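PDB 2G5C: prephenate dehydrogenase from Aquifex aeolicus, which probably catalyses the NAD-dependent oxidative decarboxylation of prephenate to 3-(4-hydroxyphenyl)pyruvate, a step in tyrosine biosynthesis. Local coordinates for residues I259-A263 and E264-V268. Sequence-based numbering, arbitrary orientation.
Sequences IVREA and EEELV
Arg261 and Glu266 meet in a salt bridge across the turn, with NH2 of Arg261 3.0 Å from OE1 of Glu266. The carboxylate oxygen lies at the guanidinium edge, near its plane, but the two flat groups are turned 67° apart. A water in the guanidinium plane, at its edge, bridges the pair a second time: it accepts from Arg261 NH2 at 2.8 Å and donates to Glu266 OE2, so one carboxylate oxygen meets NH2 directly and the other through the water. Arg261 reaches this far because its chain runs extended from CG to NE, while Glu266, with CG anti to the backbone N (chi1 -161°), stretches out to meet it. Nearer the backbone, CB of Ala263 lies 3.9 Å from CB of Glu266. On the buried side, Leu267 brings CD2 to 4.1 Å from CG1 of Ile259, and Leu255 packs against Leu267 as well. Backbone bonds shape the turn that carries these side chains. Leu267 N donates to Ala263 O at 2.8 Å, opening helix 264-279 with Ala263 as N-cap, and Glu264 N makes a weak hydrogen bond to Glu262 O around Ala263, the centre of an inverse gamma turn. Glu262 turns its carboxylate away to Lys238 of the second subunit, a salt bridge. With positive phi (52°), it is the C-prime residue of a Schellman motif (Ala263 N to Leu258 O, Glu262 N to Ile259 O) that ends helix 238-260; motif, gamma turn and N-cap together make the tight bend of a helical hairpin in the dimerization domain.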
loop_
_atom_site.group_PDB
_atom_site.type_symbol
_atom_site.label_atom_id
_atom_site.label_comp_id
_atom_site.label_asym_id
_atom_site.label_seq_id
_atom_site.Cartn_x
_atom_site.Cartn_y
_atom_site.Cartn_z
ATOM N N ILE A 259 13.899 17.351 -5.067
ATOM C CA ILE A 259 12.755 18.246 -5.215
ATOM C C ILE A 259 13.101 19.661 -4.767
ATOM O O ILE A 259 12.752 20.639 -5.430
ATOM C CB ILE A 259 11.548 17.733 -4.398
ATOM C CG1 ILE A 259 11.100 16.379 -4.944
ATOM C CG2 ILE A 259 10.416 18.739 -4.467
ATOM C CD1 ILE A 259 10.078 15.642 -4.079
ATOM N N VAL A 260 13.788 19.770 -3.635
ATOM C CA VAL A 260 14.181 21.070 -3.111
ATOM C C VAL A 260 14.980 21.885 -4.126
ATOM O O VAL A 260 14.741 23.083 -4.294
ATOM C CB VAL A 260 15.030 20.921 -1.832
ATOM C CG1 VAL A 260 15.736 22.242 -1.519
ATOM C CG2 VAL A 260 14.141 20.507 -0.663
ATOM N N ARG A 261 15.928 21.248 -4.806
ATOM C CA ARG A 261 16.731 21.982 -5.779
ATOM C C ARG A 261 16.217 21.857 -7.207
ATOM O O ARG A 261 16.863 22.308 -8.153
ATOM C CB ARG A 261 18.196 21.540 -5.710
ATOM C CG ARG A 261 18.493 20.102 -6.115
ATOM C CD ARG A 261 20.007 19.922 -6.106
ATOM N NE ARG A 261 20.470 18.689 -6.736
ATOM C CZ ARG A 261 20.503 17.505 -6.142
ATOM N NH1 ARG A 261 20.091 17.376 -4.887
ATOM N NH2 ARG A 261 20.969 16.452 -6.802
ATOM N N GLU A 262 15.049 21.249 -7.355
ATOM C CA GLU A 262 14.438 21.079 -8.658
ATOM C C GLU A 262 15.363 20.437 -9.697
ATOM O O GLU A 262 15.545 20.977 -10.786
ATOM C CB GLU A 262 13.926 22.438 -9.155
ATOM C CG GLU A 262 12.739 22.968 -8.332
ATOM C CD GLU A 262 12.553 24.473 -8.434
ATOM O OE1 GLU A 262 12.606 25.009 -9.560
ATOM O OE2 GLU A 262 12.343 25.122 -7.382
ATOM N N ALA A 263 15.950 19.291 -9.356
ATOM C CA ALA A 263 16.824 18.577 -10.291
ATOM C C ALA A 263 15.887 17.790 -11.200
ATOM O O ALA A 263 15.708 16.588 -11.029
ATOM C CB ALA A 263 17.746 17.625 -9.545
ATOM N N GLU A 264 15.296 18.483 -12.160
ATOM C CA GLU A 264 14.323 17.872 -13.067
ATOM C C GLU A 264 14.727 16.556 -13.722
ATOM O O GLU A 264 13.941 15.610 -13.720
ATOM C CB GLU A 264 13.882 18.896 -14.126
ATOM C CG GLU A 264 14.992 19.458 -14.994
ATOM C CD GLU A 264 15.115 18.743 -16.329
ATOM O OE1 GLU A 264 14.257 17.886 -16.628
ATOM O OE2 GLU A 264 16.064 19.051 -17.085
ATOM N N GLU A 265 15.940 16.479 -14.264
ATOM C CA GLU A 265 16.392 15.253 -14.917
ATOM C C GLU A 265 16.764 14.157 -13.923
ATOM O O GLU A 265 16.443 12.988 -14.137
ATOM C CB GLU A 265 17.588 15.549 -15.830
ATOM C CG GLU A 265 18.329 14.315 -16.351
ATOM C CD GLU A 265 17.470 13.417 -17.232
ATOM O OE1 GLU A 265 16.469 13.902 -17.796
ATOM O OE2 GLU A 265 17.812 12.223 -17.368
ATOM N N GLU A 266 17.434 14.524 -12.833
ATOM C CA GLU A 266 17.817 13.522 -11.856
ATOM C C GLU A 266 16.580 12.947 -11.167
ATOM O O GLU A 266 16.562 11.774 -10.790
ATOM C CB GLU A 266 18.772 14.099 -10.805
ATOM C CG GLU A 266 19.543 13.005 -10.062
ATOM C CD GLU A 266 20.601 13.551 -9.119
ATOM O OE1 GLU A 266 20.981 14.723 -9.274
ATOM O OE2 GLU A 266 21.056 12.801 -8.230
ATOM N N LEU A 267 15.550 13.773 -11.010
ATOM C CA LEU A 267 14.323 13.315 -10.367
ATOM C C LEU A 267 13.654 12.258 -11.242
ATOM O O LEU A 267 13.253 11.200 -10.750
ATOM C CB LEU A 267 13.368 14.490 -10.123
ATOM C CG LEU A 267 12.069 14.199 -9.354
ATOM C CD1 LEU A 267 12.362 13.375 -8.116
ATOM C CD2 LEU A 267 11.386 15.507 -8.970
ATOM N N VAL A 268 13.539 12.537 -12.539
ATOM C CA VAL A 268 12.920 11.565 -13.427
ATOM C C VAL A 268 13.718 10.259 -13.431
ATOM O O VAL A 268 13.135 9.179 -13.448
ATOM C CB VAL A 268 12.753 12.112 -14.878
ATOM C CG1 VAL A 268 14.108 12.405 -15.514
ATOM C CG2 VAL A 268 11.986 11.097 -15.721
HETATM O O HOH W 1 21.349 13.933 -5.705
#